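Local atomic coordinates of protection of telomeres protein poz1 (Schizosaccharomyces pombe, PDB entry 5WE0), a protein that binds telomeric DNA and negatively regulates telomerase and telomere length in fission yeast. Residues N12-F17 / S32-C37; N22-Q27 / I61-N66; I89-S94 / R150-H155; N135-L140 / S217-C222. All blocks are in the same frame, centred on the assembly; numbering follows the deposited sequence.

How the contacts relate
Three of the four contacts bring helices or their ends together in an all-helical chain with no strand. Contact 4 is the buried one; contacts 1 and 2 are partly buried, and contact 3 lies at the surface. Contacts 1 and 4 are antiparallel helix pairs held by apolar side chains, without a hydrogen bond across. Contact 2 is polar, a loop fastened to a helix by one carboxylate, while contact 3 rests on aromatic faces. Contacts 3 and 4 share helix 130-157, about 22 Å apart between centres. Contact 2 touches the other three: Met26 meets Val34 of contact 1, Phe65 meets Trp91 of contact 3, and His23 reaches Ser217 of contact 4.

Contact 1. Residues N12-F17 / S32-C37; sequences NTLETF and SIVNAC
Leu14 packs on Cys37 in an apolar seam between two consecutive helices of the chain. The segments run antiparallel, at 142° between their N-to-C directions, and their axes approach to 10.3 Å. No hydrogen bond joins them.

Aliphatic contacts make up one group. Leu14 CG lies 3.7 Å from Cys37 CB; Leu14 CD2 touches Cys37 CB as well and lies 4.2 Å from Val34 CA. Next to it Thr13 CG2 faces Cys37 SG at 4.2 Å. An alanine at Leu14 would probably open a gap beside Cys37 CB and Val34 CA, since both the branch point and its methyls are what meet them.

The aromatic contribution is that of Phe17. A chi1 of -76° turns its CG anti to the carbonyl carbon, to the side on which the ring meets Ile33, and the ring has Thr13 O in plane at its edge. The side chains of Phe17 and Ile33 cross at about a right angle, with Phe17 CZ 3.7 Å from Ile33 CG2. Closer to the backbone, Phe17 CB packs on Val34 CG2 at 4.1 Å.

One polar bond stays within 12-17: Thr16 OG1 gives its hydrogen to Thr13 O at 3.1 Å.

Helix 2-18 and helix 31-43, consecutive in the chain, thus pack antiparallel across an irregular connection. Leu14 also touches Met56 of helix 54-64 and Leu38 and Leu41 of helix 31-43, while Val34 is covered by Tyr24 and Met26 of the connecting loop and by an aromatic side chain of another protein chain.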
# COMPACT_ATOMS: atom_id res chain seq x y z
N ASN A 12 -17.28 -9.57 -7.22
CA ASN A 12 -17.08 -9.80 -8.65
C ASN A 12 -17.32 -8.54 -9.46
O ASN A 12 -16.60 -8.28 -10.44
CB ASN A 12 -17.99 -10.92 -9.14
CG ASN A 12 -17.65 -12.25 -8.51
OD1 ASN A 12 -18.52 -12.94 -7.98
ND2 ASN A 12 -16.37 -12.59 -8.53
N THR A 13 -18.31 -7.74 -9.09
CA THR A 13 -18.50 -6.46 -9.76
C THR A 13 -17.30 -5.53 -9.55
O THR A 13 -16.86 -4.84 -10.49
CB THR A 13 -19.80 -5.80 -9.30
OG1 THR A 13 -20.91 -6.59 -9.77
CG2 THR A 13 -19.91 -4.35 -9.81
N LEU A 14 -16.79 -5.44 -8.31
CA LEU A 14 -15.64 -4.56 -8.07
C LEU A 14 -14.43 -4.99 -8.91
O LEU A 14 -13.68 -4.13 -9.40
CB LEU A 14 -15.29 -4.52 -6.58
CG LEU A 14 -16.05 -3.47 -5.76
CD1 LEU A 14 -15.55 -3.47 -4.32
CD2 LEU A 14 -15.94 -2.07 -6.37
N GLU A 15 -14.25 -6.31 -9.10
CA GLU A 15 -13.16 -6.82 -9.91
C GLU A 15 -13.13 -6.18 -11.29
O GLU A 15 -12.07 -5.79 -11.79
CB GLU A 15 -13.30 -8.32 -10.11
CG GLU A 15 -12.88 -9.18 -8.96
CD GLU A 15 -12.43 -10.56 -9.43
OE1 GLU A 15 -11.97 -10.68 -10.59
OE2 GLU A 15 -12.54 -11.53 -8.63
N THR A 16 -14.30 -6.07 -11.92
CA THR A 16 -14.36 -5.49 -13.26
C THR A 16 -14.10 -3.99 -13.24
O THR A 16 -13.83 -3.41 -14.29
CB THR A 16 -15.70 -5.79 -13.94
OG1 THR A 16 -16.69 -4.82 -13.56
CG2 THR A 16 -16.18 -7.22 -13.61
N PHE A 17 -14.24 -3.34 -12.08
CA PHE A 17 -13.84 -1.94 -12.01
C PHE A 17 -12.40 -1.79 -11.56
O PHE A 17 -11.72 -0.83 -11.96
CB PHE A 17 -14.76 -1.15 -11.06
CG PHE A 17 -16.13 -0.84 -11.63
CD1 PHE A 17 -17.17 -1.74 -11.51
CD2 PHE A 17 -16.35 0.34 -12.32
CE1 PHE A 17 -18.43 -1.47 -12.05
CE2 PHE A 17 -17.61 0.62 -12.87
CZ PHE A 17 -18.64 -0.29 -12.73
N SER A 32 -19.97 6.52 -7.82
CA SER A 32 -21.17 6.09 -7.10
C SER A 32 -21.26 4.57 -7.01
O SER A 32 -21.56 4.03 -5.94
CB SER A 32 -22.41 6.68 -7.77
OG SER A 32 -22.89 5.84 -8.82
N ILE A 33 -20.99 3.85 -8.11
CA ILE A 33 -21.08 2.39 -8.06
C ILE A 33 -19.97 1.80 -7.18
O ILE A 33 -20.23 0.97 -6.30
CB ILE A 33 -21.08 1.81 -9.50
CG1 ILE A 33 -21.28 0.29 -9.52
CG2 ILE A 33 -19.83 2.21 -10.27
CD1 ILE A 33 -22.61 -0.19 -9.01
N VAL A 34 -18.73 2.27 -7.36
CA VAL A 34 -17.62 1.77 -6.55
C VAL A 34 -17.89 2.01 -5.06
O VAL A 34 -17.77 1.09 -4.24
CB VAL A 34 -16.29 2.41 -7.01
CG1 VAL A 34 -15.21 2.29 -5.94
CG2 VAL A 34 -15.82 1.77 -8.34
N ASN A 35 -18.27 3.24 -4.70
CA ASN A 35 -18.53 3.58 -3.30
C ASN A 35 -19.68 2.76 -2.71
O ASN A 35 -19.60 2.29 -1.57
CB ASN A 35 -18.82 5.08 -3.17
CG ASN A 35 -17.55 5.92 -3.19
OD1 ASN A 35 -16.61 5.66 -2.45
ND2 ASN A 35 -17.54 6.95 -4.02
N ALA A 36 -20.78 2.62 -3.46
CA ALA A 36 -21.90 1.81 -3.00
C ALA A 36 -21.47 0.36 -2.78
O ALA A 36 -21.94 -0.29 -1.84
CB ALA A 36 -23.06 1.90 -4.00
N CYS A 37 -20.62 -0.18 -3.67
CA CYS A 37 -20.10 -1.54 -3.48
C CYS A 37 -19.24 -1.65 -2.22
O CYS A 37 -19.41 -2.58 -1.42
CB CYS A 37 -19.29 -1.98 -4.70
SG CYS A 37 -20.26 -2.34 -6.19

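Contact 2. Residues N22-Q27 / I61-N66; sequences NHYDMQ and IEYCFN
His23 and Glu62 make a His-carboxylate hydrogen bond that ties an irregular loop to the last turn of helix 54-64, within the Schellman motif that ends it. In that motif Asn66, with positive phi, is the C-prime residue: Asn66 N bonds Tyr63 O at 3.0 Å, and Glu62 O is the acceptor for Leu67 N.

The polar grip is divided between the two carboxylate oxygens. His23 ND1 donates to Glu62 OE2 at 2.9 Å, nearly straight at 171°, with the oxygen in the imidazole plane. The ring and carboxylate planes are 79° apart, and ND1 meets OE2 from 43° out of the carboxylate plane. Tyr24 N donates to Glu62 OE1, also at 2.9 Å and from above that plane. Lys224 forms a salt bridge with OE2, which would tend to keep the buried acid charged, and His23 NE2 bonds Ser217 OG. An alanine at Glu62 would probably leave His23 ND1 and Tyr24 N without their acceptors and Lys224 without this countercharge. A water donates to Glu62 O at 2.9 Å; its modelled link to Tyr24 O is too short to rely on.

Apolar packing lies beside these bonds. Tyr63 CB sits at the edge of the Tyr24 ring, 4.3 Å from Tyr24 CD2, and an aromatic side chain of another protein chain stacks on Tyr63. Met26 CB approaches Tyr63 CE1 at 3.8 Å, and, its chain being bent at chi2 and chi3, Met26 CE ends 3.7 Å from Tyr63 OH.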
# COMPACT_ATOMS: atom_id res chain seq x y z
N ASN A 22 -2.65 -1.40 -16.21
CA ASN A 22 -1.82 -0.48 -15.45
C ASN A 22 -2.46 -0.27 -14.08
O ASN A 22 -2.98 -1.22 -13.49
CB ASN A 22 -1.61 0.83 -16.21
CG ASN A 22 -1.04 0.61 -17.60
OD1 ASN A 22 0.05 0.03 -17.75
ND2 ASN A 22 -1.78 1.01 -18.62
N HIS A 23 -2.43 0.95 -13.56
CA HIS A 23 -2.85 1.19 -12.19
C HIS A 23 -4.26 1.76 -12.13
O HIS A 23 -4.64 2.61 -12.94
CB HIS A 23 -1.88 2.13 -11.47
CG HIS A 23 -0.49 1.60 -11.39
ND1 HIS A 23 -0.20 0.35 -10.86
CD2 HIS A 23 0.70 2.13 -11.77
CE1 HIS A 23 1.11 0.15 -10.91
NE2 HIS A 23 1.68 1.21 -11.45
N TYR A 24 -5.03 1.30 -11.14
CA TYR A 24 -6.37 1.81 -10.94
C TYR A 24 -6.34 3.27 -10.47
O TYR A 24 -5.42 3.72 -9.78
CB TYR A 24 -7.11 0.94 -9.92
CG TYR A 24 -8.43 1.54 -9.50
CD1 TYR A 24 -9.57 1.39 -10.28
CD2 TYR A 24 -8.51 2.31 -8.35
CE1 TYR A 24 -10.78 1.97 -9.90
CE2 TYR A 24 -9.71 2.89 -7.97
CZ TYR A 24 -10.84 2.71 -8.74
OH TYR A 24 -12.01 3.31 -8.33
N ASP A 25 -7.37 4.02 -10.88
CA ASP A 25 -7.64 5.33 -10.32
C ASP A 25 -9.14 5.55 -10.35
O ASP A 25 -9.82 5.08 -11.26
CB ASP A 25 -6.91 6.46 -11.08
CG ASP A 25 -7.16 7.86 -10.47
OD1 ASP A 25 -7.34 7.99 -9.23
OD2 ASP A 25 -7.18 8.83 -11.25
N MET A 26 -9.67 6.25 -9.35
CA MET A 26 -11.12 6.43 -9.31
C MET A 26 -11.53 7.47 -10.33
O MET A 26 -10.99 8.58 -10.35
CB MET A 26 -11.62 6.83 -7.93
CG MET A 26 -13.15 6.91 -7.95
SD MET A 26 -13.94 5.77 -6.77
CE MET A 26 -13.72 6.70 -5.26
N GLN A 27 -12.46 7.11 -11.20
CA GLN A 27 -13.06 8.05 -12.11
C GLN A 27 -14.32 8.58 -11.47
O GLN A 27 -15.09 7.82 -10.88
CB GLN A 27 -13.40 7.39 -13.45
CG GLN A 27 -12.26 6.61 -14.08
CD GLN A 27 -11.19 7.53 -14.64
OE1 GLN A 27 -10.17 7.77 -14.00
NE2 GLN A 27 -11.44 8.07 -15.84
N ILE A 61 -3.79 0.15 -2.76
CA ILE A 61 -2.43 0.69 -2.82
C ILE A 61 -2.28 1.62 -4.02
O ILE A 61 -1.69 2.70 -3.91
CB ILE A 61 -1.40 -0.47 -2.86
CG1 ILE A 61 -1.40 -1.22 -1.54
CG2 ILE A 61 -0.02 0.06 -3.24
CD1 ILE A 61 -1.12 -0.32 -0.31
N GLU A 62 -2.79 1.21 -5.19
CA GLU A 62 -2.72 2.07 -6.37
C GLU A 62 -3.48 3.38 -6.14
O GLU A 62 -3.03 4.45 -6.57
CB GLU A 62 -3.29 1.32 -7.57
CG GLU A 62 -2.46 0.08 -7.97
CD GLU A 62 -3.09 -0.70 -9.10
OE1 GLU A 62 -4.35 -0.72 -9.18
OE2 GLU A 62 -2.33 -1.32 -9.90
N TYR A 63 -4.64 3.32 -5.47
CA TYR A 63 -5.44 4.52 -5.24
C TYR A 63 -4.79 5.40 -4.16
O TYR A 63 -4.54 6.58 -4.38
CB TYR A 63 -6.86 4.11 -4.83
CG TYR A 63 -7.85 5.26 -4.63
CD1 TYR A 63 -7.98 6.28 -5.57
CD2 TYR A 63 -8.67 5.31 -3.50
CE1 TYR A 63 -8.89 7.32 -5.38
CE2 TYR A 63 -9.58 6.34 -3.31
CZ TYR A 63 -9.68 7.34 -4.26
OH TYR A 63 -10.58 8.35 -4.07
N CYS A 64 -4.43 4.78 -3.03
CA CYS A 64 -3.84 5.50 -1.91
C CYS A 64 -2.60 6.30 -2.30
O CYS A 64 -2.43 7.45 -1.89
CB CYS A 64 -3.50 4.50 -0.81
SG CYS A 64 -2.73 5.22 0.62
N PHE A 65 -1.69 5.69 -3.06
CA PHE A 65 -0.45 6.36 -3.44
C PHE A 65 -0.53 6.94 -4.84
O PHE A 65 0.49 7.43 -5.35
CB PHE A 65 0.75 5.40 -3.30
CG PHE A 65 1.01 5.01 -1.88
CD1 PHE A 65 1.58 5.90 -1.00
CD2 PHE A 65 0.61 3.77 -1.41
CE1 PHE A 65 1.78 5.57 0.33
CE2 PHE A 65 0.82 3.42 -0.09
CZ PHE A 65 1.40 4.32 0.78
N ASN A 66 -1.71 6.91 -5.46
CA ASN A 66 -1.94 7.61 -6.72
C ASN A 66 -0.95 7.13 -7.79
O ASN A 66 -0.34 7.92 -8.52
CB ASN A 66 -1.86 9.12 -6.50
CG ASN A 66 -2.81 9.93 -7.41
OD1 ASN A 66 -3.64 9.36 -8.13
ND2 ASN A 66 -2.70 11.25 -7.35
O HOH W 1 -3.81 5.54 -9.19

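Contact 3. Residues I89-S94 / R150-H155; sequences ILWEYS and RWMAFH
Glu92, whose carbonyl carbon lies 4.0 Å from Met152 SD, carries a carboxylate that several groups grip. Its OE1 takes Leu95 N and a salt bridge from a basic side chain of another protein chain, while OE2 accepts from Ser94 N at 2.9 Å, from above the carboxylate plane. The residue is thereby the N-cap of helix 93-115.

Just before it, Trp91 is the centre of an inverse gamma turn, closed by a weak bond from Glu92 N to Leu90 O. The indole supplies most of the contact with helix 130-157. Trp151 CB lies over one face, 3.9 Å from the centroid of the six-membered ring and 26° off its normal, a CH-pi contact. The opposite face of the indole is met by Ile89 CG2, which is likely to limit its rotation.

His155 receives the turn itself on its imidazole. Trp91 CB lies over the face of that ring, 4.0 Å from its centroid, a second CH-pi contact. Trp91 O lies above the same ring, 3.2 Å from His155 CE1, too poorly angled toward the ring nitrogens for a hydrogen bond. Met152, bent at chi2 and chi3, brings CE to 3.7 Å from Tyr93 N.

The contact thus sets the turn leading into helix 93-115, and its first residue, against the later part of helix 130-157. Trp209 packs edge-to-face with both Trp91 and Trp151, and Phe170 of helix 164-174 touches both Tyr93 and Met152.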
# COMPACT_ATOMS: atom_id res chain seq x y z
N ILE A 89 -1.06 12.46 -1.84
CA ILE A 89 -1.05 11.38 -0.86
C ILE A 89 -1.43 11.96 0.49
O ILE A 89 -0.92 13.01 0.90
CB ILE A 89 0.32 10.68 -0.81
CG1 ILE A 89 0.68 10.11 -2.20
CG2 ILE A 89 0.32 9.59 0.26
CD1 ILE A 89 2.10 9.72 -2.34
N LEU A 90 -2.36 11.29 1.17
CA LEU A 90 -2.79 11.65 2.51
C LEU A 90 -1.86 10.96 3.52
O LEU A 90 -2.04 9.78 3.84
CB LEU A 90 -4.25 11.26 2.73
CG LEU A 90 -4.79 11.51 4.15
CD1 LEU A 90 -4.63 12.99 4.57
CD2 LEU A 90 -6.23 11.05 4.30
N TRP A 91 -0.86 11.68 4.01
CA TRP A 91 0.02 11.15 5.04
C TRP A 91 -0.70 11.33 6.36
O TRP A 91 -0.59 12.35 7.04
CB TRP A 91 1.38 11.83 5.01
CG TRP A 91 2.08 11.58 3.72
CD1 TRP A 91 2.17 12.44 2.67
CD2 TRP A 91 2.78 10.39 3.34
NE1 TRP A 91 2.89 11.85 1.65
CE2 TRP A 91 3.27 10.60 2.04
CE3 TRP A 91 3.05 9.17 3.98
CZ2 TRP A 91 4.00 9.62 1.35
CZ3 TRP A 91 3.79 8.22 3.31
CH2 TRP A 91 4.25 8.45 2.00
N GLU A 92 -1.49 10.34 6.72
CA GLU A 92 -2.13 10.30 8.02
C GLU A 92 -1.75 8.96 8.62
O GLU A 92 -1.77 7.93 7.93
CB GLU A 92 -3.66 10.48 7.89
CG GLU A 92 -4.39 10.61 9.23
CD GLU A 92 -4.83 9.29 9.87
OE1 GLU A 92 -5.48 8.47 9.17
OE2 GLU A 92 -4.49 9.06 11.07
N TYR A 93 -1.34 8.98 9.89
CA TYR A 93 -0.74 7.81 10.54
C TYR A 93 -1.60 6.56 10.38
O TYR A 93 -1.10 5.49 9.99
CB TYR A 93 -0.50 8.10 12.02
CG TYR A 93 -0.52 6.88 12.85
CD1 TYR A 93 0.50 5.91 12.72
CD2 TYR A 93 -1.57 6.64 13.75
CE1 TYR A 93 0.48 4.74 13.46
CE2 TYR A 93 -1.60 5.46 14.50
CZ TYR A 93 -0.56 4.51 14.35
OH TYR A 93 -0.55 3.34 15.07
N SER A 94 -2.89 6.67 10.68
CA SER A 94 -3.76 5.51 10.69
C SER A 94 -3.91 4.92 9.28
O SER A 94 -3.78 3.71 9.09
CB SER A 94 -5.12 5.89 11.28
OG SER A 94 -6.00 4.78 11.30
N ARG A 150 9.54 6.08 5.90
CA ARG A 150 10.36 7.26 6.07
C ARG A 150 9.54 8.53 5.79
O ARG A 150 9.64 9.52 6.53
CB ARG A 150 11.57 7.17 5.16
CG ARG A 150 12.57 8.25 5.44
CD ARG A 150 13.98 7.70 5.33
NE ARG A 150 14.55 8.25 4.11
CZ ARG A 150 15.81 8.14 3.75
NH1 ARG A 150 16.21 8.72 2.62
NH2 ARG A 150 16.66 7.47 4.51
N TRP A 151 8.72 8.51 4.74
CA TRP A 151 7.94 9.71 4.45
C TRP A 151 6.83 9.93 5.47
O TRP A 151 6.52 11.09 5.80
CB TRP A 151 7.40 9.65 3.03
CG TRP A 151 8.46 10.17 2.08
CD1 TRP A 151 9.65 9.55 1.74
CD2 TRP A 151 8.47 11.43 1.42
NE1 TRP A 151 10.38 10.35 0.88
CE2 TRP A 151 9.67 11.51 0.67
CE3 TRP A 151 7.57 12.50 1.37
CZ2 TRP A 151 9.98 12.61 -0.12
CZ3 TRP A 151 7.89 13.60 0.60
CH2 TRP A 151 9.08 13.65 -0.14
N MET A 152 6.26 8.85 6.03
CA MET A 152 5.37 8.99 7.18
C MET A 152 6.11 9.60 8.37
O MET A 152 5.60 10.51 9.03
CB MET A 152 4.77 7.64 7.57
CG MET A 152 3.67 7.71 8.63
SD MET A 152 2.22 8.61 8.02
CE MET A 152 2.13 10.02 9.13
N ALA A 153 7.33 9.13 8.63
CA ALA A 153 8.15 9.72 9.69
C ALA A 153 8.42 11.20 9.42
O ALA A 153 8.28 12.03 10.31
CB ALA A 153 9.46 8.96 9.83
N PHE A 154 8.78 11.55 8.17
CA PHE A 154 8.97 12.95 7.81
C PHE A 154 7.74 13.80 8.13
O PHE A 154 7.86 14.91 8.67
CB PHE A 154 9.28 13.07 6.32
CG PHE A 154 10.64 12.59 5.93
CD1 PHE A 154 11.61 12.35 6.89
CD2 PHE A 154 10.94 12.36 4.59
CE1 PHE A 154 12.86 11.89 6.52
CE2 PHE A 154 12.19 11.91 4.21
CZ PHE A 154 13.16 11.68 5.18
N HIS A 155 6.55 13.30 7.79
CA HIS A 155 5.34 14.07 8.06
C HIS A 155 5.16 14.32 9.55
O HIS A 155 4.85 15.44 9.97
CB HIS A 155 4.13 13.35 7.47
CG HIS A 155 2.83 14.07 7.66
ND1 HIS A 155 2.01 13.86 8.75
CD2 HIS A 155 2.20 14.98 6.88
CE1 HIS A 155 0.93 14.62 8.63
NE2 HIS A 155 1.02 15.31 7.51

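Contact 4. Residues N135-L140 / S217-C222; sequences NEALKL and SRYIQC
The Tyr219 ring meets helix 130-157 by its edge, where Leu140 CB and Ala137 O both lie near its plane, the oxygen 3.4 Å from Tyr219 CD1. The other flat group is the guanidinium of Arg218, which carries Leu140 CD2 over one face, offset toward the rim and 4.0 Å from Arg218 NH1. These two groups lie within an antiparallel helix pair, with segment axes 9.0 Å apart and 148° between their directions, in an all-helical chain whose fold is consistent with the TRFH-like domains of telomere proteins.

The hydroxyl of Tyr219 bonds Glu107 of helix 93-115, which would fix the far end of the ring. The guanidinium is also held by more than packing: Arg218 NE bonds Ser214 OG, and NH2 makes a salt bridge with an acidic side chain of another protein chain.

Leu140 touches both residues. Its CB is 3.9 Å from Tyr219 CB, and the methyl CD1 comes within 4.0 Å of Arg218 CB; the side chains of Leu140 and Arg218 cross at about a right angle.

No hydrogen bond spans the pair. Past the end of helix 209-230, Cys231 forms a disulfide with Cys113 of helix 93-115. Within the contact, Cys222 SG, anti to its backbone N, sits 3.8 Å from Ala137 CB and 3.9 Å from Ala137 N.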
# COMPACT_ATOMS: atom_id res chain seq x y z
N ASN A 135 13.24 -12.29 -6.68
CA ASN A 135 14.29 -11.38 -6.21
C ASN A 135 13.98 -9.92 -6.57
O ASN A 135 14.23 -9.01 -5.77
CB ASN A 135 15.61 -11.83 -6.83
CG ASN A 135 16.78 -10.98 -6.40
OD1 ASN A 135 17.13 -10.92 -5.22
ND2 ASN A 135 17.41 -10.34 -7.38
N GLU A 136 13.46 -9.68 -7.77
CA GLU A 136 13.11 -8.32 -8.17
C GLU A 136 11.99 -7.77 -7.30
O GLU A 136 12.08 -6.65 -6.79
CB GLU A 136 12.72 -8.30 -9.64
CG GLU A 136 13.87 -8.04 -10.58
CD GLU A 136 13.42 -8.12 -12.02
OE1 GLU A 136 12.44 -7.44 -12.37
OE2 GLU A 136 14.04 -8.85 -12.83
N ALA A 137 10.92 -8.56 -7.11
CA ALA A 137 9.82 -8.12 -6.27
C ALA A 137 10.28 -7.85 -4.84
O ALA A 137 9.88 -6.86 -4.23
CB ALA A 137 8.70 -9.17 -6.29
N LEU A 138 11.13 -8.72 -4.30
CA LEU A 138 11.60 -8.53 -2.92
C LEU A 138 12.38 -7.24 -2.78
O LEU A 138 12.25 -6.54 -1.78
CB LEU A 138 12.47 -9.70 -2.47
CG LEU A 138 11.82 -11.02 -2.09
CD1 LEU A 138 12.92 -12.09 -1.99
CD2 LEU A 138 11.07 -10.85 -0.78
N LYS A 139 13.21 -6.92 -3.78
CA LYS A 139 14.03 -5.71 -3.70
C LYS A 139 13.15 -4.47 -3.81
O LYS A 139 13.29 -3.52 -3.04
CB LYS A 139 15.08 -5.72 -4.81
CG LYS A 139 16.32 -6.53 -4.42
CD LYS A 139 17.04 -7.09 -5.64
CE LYS A 139 17.64 -6.01 -6.49
NZ LYS A 139 18.28 -6.54 -7.72
N LEU A 140 12.21 -4.47 -4.77
CA LEU A 140 11.27 -3.38 -4.91
C LEU A 140 10.40 -3.23 -3.67
O LEU A 140 10.13 -2.11 -3.23
CB LEU A 140 10.39 -3.60 -6.16
CG LEU A 140 11.15 -3.52 -7.49
CD1 LEU A 140 10.33 -4.11 -8.65
CD2 LEU A 140 11.53 -2.06 -7.77
N SER A 217 5.18 1.47 -7.93
CA SER A 217 4.49 1.09 -9.15
C SER A 217 5.08 -0.18 -9.75
O SER A 217 4.35 -1.10 -10.14
CB SER A 217 4.58 2.22 -10.17
OG SER A 217 4.18 1.71 -11.43
N ARG A 218 6.41 -0.24 -9.85
CA ARG A 218 7.06 -1.42 -10.40
C ARG A 218 6.86 -2.63 -9.52
O ARG A 218 6.76 -3.75 -10.02
CB ARG A 218 8.55 -1.13 -10.63
CG ARG A 218 8.77 -0.27 -11.87
CD ARG A 218 10.24 -0.05 -12.13
NE ARG A 218 10.82 0.96 -11.27
CZ ARG A 218 12.04 0.89 -10.78
NH1 ARG A 218 12.79 -0.16 -11.08
NH2 ARG A 218 12.52 1.85 -10.01
N TYR A 219 6.78 -2.44 -8.20
CA TYR A 219 6.46 -3.56 -7.32
C TYR A 219 5.08 -4.12 -7.63
O TYR A 219 4.88 -5.34 -7.65
CB TYR A 219 6.55 -3.15 -5.84
CG TYR A 219 6.04 -4.28 -4.99
CD1 TYR A 219 6.79 -5.46 -4.82
CD2 TYR A 219 4.78 -4.21 -4.41
CE1 TYR A 219 6.30 -6.51 -4.08
CE2 TYR A 219 4.28 -5.24 -3.66
CZ TYR A 219 5.03 -6.40 -3.50
OH TYR A 219 4.49 -7.42 -2.77
N ILE A 220 4.09 -3.24 -7.80
CA ILE A 220 2.73 -3.69 -8.06
C ILE A 220 2.65 -4.41 -9.40
O ILE A 220 1.98 -5.44 -9.53
CB ILE A 220 1.76 -2.49 -7.99
CG1 ILE A 220 1.68 -1.95 -6.54
CG2 ILE A 220 0.36 -2.89 -8.52
CD1 ILE A 220 1.09 -2.96 -5.51
N GLN A 221 3.32 -3.87 -10.43
CA GLN A 221 3.28 -4.48 -11.76
C GLN A 221 4.01 -5.82 -11.78
O GLN A 221 3.56 -6.78 -12.43
CB GLN A 221 3.88 -3.51 -12.79
CG GLN A 221 3.04 -2.22 -13.04
CD GLN A 221 1.58 -2.53 -13.46
OE1 GLN A 221 0.65 -2.46 -12.64
NE2 GLN A 221 1.38 -2.85 -14.74
N CYS A 222 5.16 -5.89 -11.10
CA CYS A 222 5.89 -7.14 -10.95
C CYS A 222 5.03 -8.19 -10.28
O CYS A 222 4.91 -9.32 -10.77
CB CYS A 222 7.16 -6.88 -10.13
SG CYS A 222 8.28 -8.32 -9.98